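Local coordinates for protein acetate kinase (Entamoeba histolytica, PDB 4H0O) that probably transfers a phosphoryl group to acetate to give acetyl phosphate, as a pyrophosphate-dependent acetate kinase of the ASKHA superfamily with a ribonuclease H-like fold, at residues D284-L289 with Q335-V340. Sequence-based numbering, arbitrary orientation.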
ATOM      1  N   ASP B 284      -8.686  17.533  11.443  1.00 36.69           N
ATOM      2  CA  ASP B 284      -7.523  18.417  11.408  1.00 35.76           C
ATOM      3  C   ASP B 284      -6.420  17.903  12.337  1.00 40.69           C
ATOM      4  O   ASP B 284      -6.651  17.678  13.528  1.00 42.04           O
ATOM      5  CB  ASP B 284      -7.941  19.841  11.797  1.00 37.97           C
ATOM      6  CG  ASP B 284      -6.929  20.891  11.371  1.00 51.30           C
ATOM      7  OD1 ASP B 284      -5.716  20.701  11.613  1.00 53.02           O
ATOM      8  OD2 ASP B 284      -7.350  21.915  10.790  1.00 57.64           O
ATOM      9  N   MET B 285      -5.222  17.718  11.784  1.00 41.94           N
ATOM     10  CA  MET B 285      -4.089  17.173  12.533  1.00 37.15           C
ATOM     11  C   MET B 285      -3.713  18.029  13.746  1.00 44.13           C
ATOM     12  O   MET B 285      -3.288  17.503  14.779  1.00 38.71           O
ATOM     13  CB  MET B 285      -2.872  17.002  11.614  1.00 37.62           C
ATOM     14  CG  MET B 285      -1.614  16.493  12.320  1.00 42.40           C
ATOM     15  SD  MET B 285      -1.815  14.870  13.097  1.00 50.07           S
ATOM     16  CE  MET B 285      -1.375  13.793  11.733  1.00 39.53           C
ATOM     17  N   ARG B 286      -3.881  19.343  13.620  1.00 45.19           N
ATOM     18  CA  ARG B 286      -3.496  20.273  14.679  1.00 44.21           C
ATOM     19  C   ARG B 286      -4.374  20.140  15.925  1.00 46.17           C
ATOM     20  O   ARG B 286      -3.885  20.267  17.049  1.00 48.93           O
ATOM     21  CB  ARG B 286      -3.496  21.711  14.152  1.00 39.64           C
ATOM     22  CG  ARG B 286      -2.451  21.963  13.065  1.00 45.31           C
ATOM     23  CD  ARG B 286      -2.728  23.250  12.302  1.00 50.95           C
ATOM     24  NE  ARG B 286      -4.016  23.203  11.615  1.00 51.93           N
ATOM     25  CZ  ARG B 286      -4.540  24.211  10.924  1.00 62.87           C
ATOM     26  NH1 ARG B 286      -3.887  25.361  10.818  1.00 65.57           N
ATOM     27  NH2 ARG B 286      -5.721  24.069  10.337  1.00 55.70           N
ATOM     28  N   ASP B 287      -5.663  19.881  15.722  1.00 39.47           N
ATOM     29  CA  ASP B 287      -6.576  19.607  16.830  1.00 44.04           C
ATOM     30  C   ASP B 287      -6.218  18.282  17.500  1.00 47.88           C
ATOM     31  O   ASP B 287      -6.330  18.141  18.721  1.00 49.06           O
ATOM     32  CB  ASP B 287      -8.029  19.562  16.342  1.00 49.63           C
ATOM     33  CG  ASP B 287      -8.516  20.899  15.809  1.00 53.56           C
ATOM     34  OD1 ASP B 287      -7.992  21.947  16.242  1.00 52.96           O
ATOM     35  OD2 ASP B 287      -9.432  20.896  14.959  1.00 64.64           O
ATOM     36  N   ILE B 288      -5.796  17.316  16.688  1.00 44.08           N
ATOM     37  CA  ILE B 288      -5.379  16.002  17.175  1.00 44.06           C
ATOM     38  C   ILE B 288      -4.151  16.110  18.078  1.00 40.71           C
ATOM     39  O   ILE B 288      -4.131  15.558  19.178  1.00 37.64           O
ATOM     40  CB  ILE B 288      -5.092  15.039  16.000  1.00 37.08           C
ATOM     41  CG1 ILE B 288      -6.401  14.661  15.301  1.00 39.37           C
ATOM     42  CG2 ILE B 288      -4.380  13.788  16.481  1.00 30.32           C
ATOM     43  CD1 ILE B 288      -6.221  13.858  14.028  1.00 41.70           C
ATOM     44  N   LEU B 289      -3.132  16.823  17.602  1.00 39.43           N
ATOM     45  CA  LEU B 289      -1.927  17.083  18.382  1.00 48.19           C
ATOM     46  C   LEU B 289      -2.265  17.830  19.668  1.00 48.10           C
ATOM     47  O   LEU B 289      -1.725  17.536  20.733  1.00 42.06           O
ATOM     48  CB  LEU B 289      -0.935  17.906  17.560  1.00 44.40           C
ATOM     49  CG  LEU B 289      -0.248  17.216  16.383  1.00 45.25           C
ATOM     50  CD1 LEU B 289       0.565  18.216  15.581  1.00 39.12           C
ATOM     51  CD2 LEU B 289       0.645  16.100  16.887  1.00 44.80           C
ATOM     52  N   GLN B 335      -0.560  22.538   3.343  1.00 37.20           N
ATOM     53  CA  GLN B 335      -0.832  23.022   4.703  1.00 45.90           C
ATOM     54  C   GLN B 335      -0.129  22.275   5.839  1.00 37.89           C
ATOM     55  O   GLN B 335       0.594  22.885   6.627  1.00 40.28           O
ATOM     56  CB  GLN B 335      -2.342  23.075   4.962  1.00 43.82           C
ATOM     57  CG  GLN B 335      -2.924  24.484   4.980  1.00 61.21           C
ATOM     58  CD  GLN B 335      -3.543  24.842   6.321  1.00 74.96           C
ATOM     59  OE1 GLN B 335      -3.883  23.965   7.117  1.00 71.82           O
ATOM     60  NE2 GLN B 335      -3.687  26.138   6.580  1.00 77.76           N
ATOM     61  N   MET B 336      -0.336  20.963   5.923  1.00 37.73           N
ATOM     62  CA  MET B 336       0.238  20.181   7.019  1.00 41.94           C
ATOM     63  C   MET B 336       1.751  19.995   6.900  1.00 39.69           C
ATOM     64  O   MET B 336       2.455  19.942   7.913  1.00 37.89           O
ATOM     65  CB  MET B 336      -0.464  18.826   7.148  1.00 34.79           C
ATOM     66  CG  MET B 336      -1.951  18.944   7.477  1.00 55.84           C
ATOM     67  SD  MET B 336      -2.257  20.009   8.908  1.00 64.07           S
ATOM     68  CE  MET B 336      -4.041  20.187   8.856  1.00 54.39           C
ATOM     69  N   GLY B 337       2.248  19.906   5.670  1.00 26.81           N
ATOM     70  CA  GLY B 337       3.673  19.752   5.437  1.00 29.09           C
ATOM     71  C   GLY B 337       4.459  21.000   5.800  1.00 34.86           C
ATOM     72  O   GLY B 337       5.606  20.914   6.243  1.00 30.11           O
ATOM     73  N   LEU B 338       3.833  22.160   5.621  1.00 35.99           N
ATOM     74  CA  LEU B 338       4.503  23.439   5.828  1.00 31.85           C
ATOM     75  C   LEU B 338       4.390  23.937   7.266  1.00 32.16           C
ATOM     76  O   LEU B 338       5.321  24.552   7.787  1.00 37.79           O
ATOM     77  CB  LEU B 338       3.924  24.493   4.880  1.00 30.22           C
ATOM     78  CG  LEU B 338       3.973  24.183   3.383  1.00 34.57           C
ATOM     79  CD1 LEU B 338       3.141  25.185   2.600  1.00 25.51           C
ATOM     80  CD2 LEU B 338       5.409  24.168   2.872  1.00 27.48           C
ATOM     81  N   GLU B 339       3.256  23.657   7.905  1.00 33.74           N
ATOM     82  CA  GLU B 339       2.901  24.321   9.162  1.00 40.45           C
ATOM     83  C   GLU B 339       2.736  23.390  10.368  1.00 40.07           C
ATOM     84  O   GLU B 339       2.202  23.801  11.397  1.00 47.68           O
ATOM     85  CB  GLU B 339       1.558  25.045   9.004  1.00 35.55           C
ATOM     86  CG  GLU B 339       1.490  25.970   7.791  1.00 45.83           C
ATOM     87  CD  GLU B 339       0.160  26.699   7.673  1.00 57.55           C
ATOM     88  OE1 GLU B 339      -0.724  26.479   8.529  1.00 63.58           O
ATOM     89  OE2 GLU B 339       0.001  27.495   6.723  1.00 64.46           O
ATOM     90  N   VAL B 340       3.186  22.143  10.243  1.00 39.88           N
ATOM     91  CA  VAL B 340       3.071  21.167  11.330  1.00 30.81           C
ATOM     92  C   VAL B 340       4.419  20.462  11.502  1.00 38.07           C
ATOM     93  O   VAL B 340       4.673  19.436  10.868  1.00 40.49           O
ATOM     94  CB  VAL B 340       1.966  20.111  11.138  1.00 34.44           C
ATOM     95  CG1 VAL B 340       1.867  19.210  12.360  1.00 34.97           C
ATOM     96  CG2 VAL B 340       0.633  20.787  10.873  1.00 29.88           C
TER
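A bend at chi2 (-52°) followed by an extended last torsion carries the methyl of Met336 across to Asp284 and Arg286, where CE lies 3.3 Å from Asp284 OD1, and its SD packs against Met285 CB at 4.1 Å; a turn at chi3 (-62°) folds Arg286 back onto the same aspartate. Asp284, the N-cap of helix 285-293, takes the guanidinium side-on. Arg286 NE donates to OD1 of Asp284 almost straight (174°), while Arg286 NH2 reaches the syn lone pair of Asp284 OD2 at 2.7 Å. With the capping bond from Arg286 N, Asp284 OD1 accepts two donors; the two-point grip keeps the carboxylate at the guanidinium edge, nearly in plane, and limits its rotation. Gln335 OE1 sits over one guanidinium face, displaced toward its outer part, 3.7 Å from Arg286 NH2 and not hydrogen-bonded. Glu339 OE1 adds only a longer-range charge attraction. Next to these polar groups, Val340 CG1 packs on Leu289 CD1 at 3.6 Å. Asp284, Met285 and Arg286 match the predicted ATP site; Gln335 and Met336 lie against them and may narrow that pocket, consistent with a pyrophosphate-dependent enzyme. Helix 334-339 directly follows strand 329-333 of the six-stranded sheet, whereas helix 285-293 rests through Met285 and Leu289 on helix 299-324.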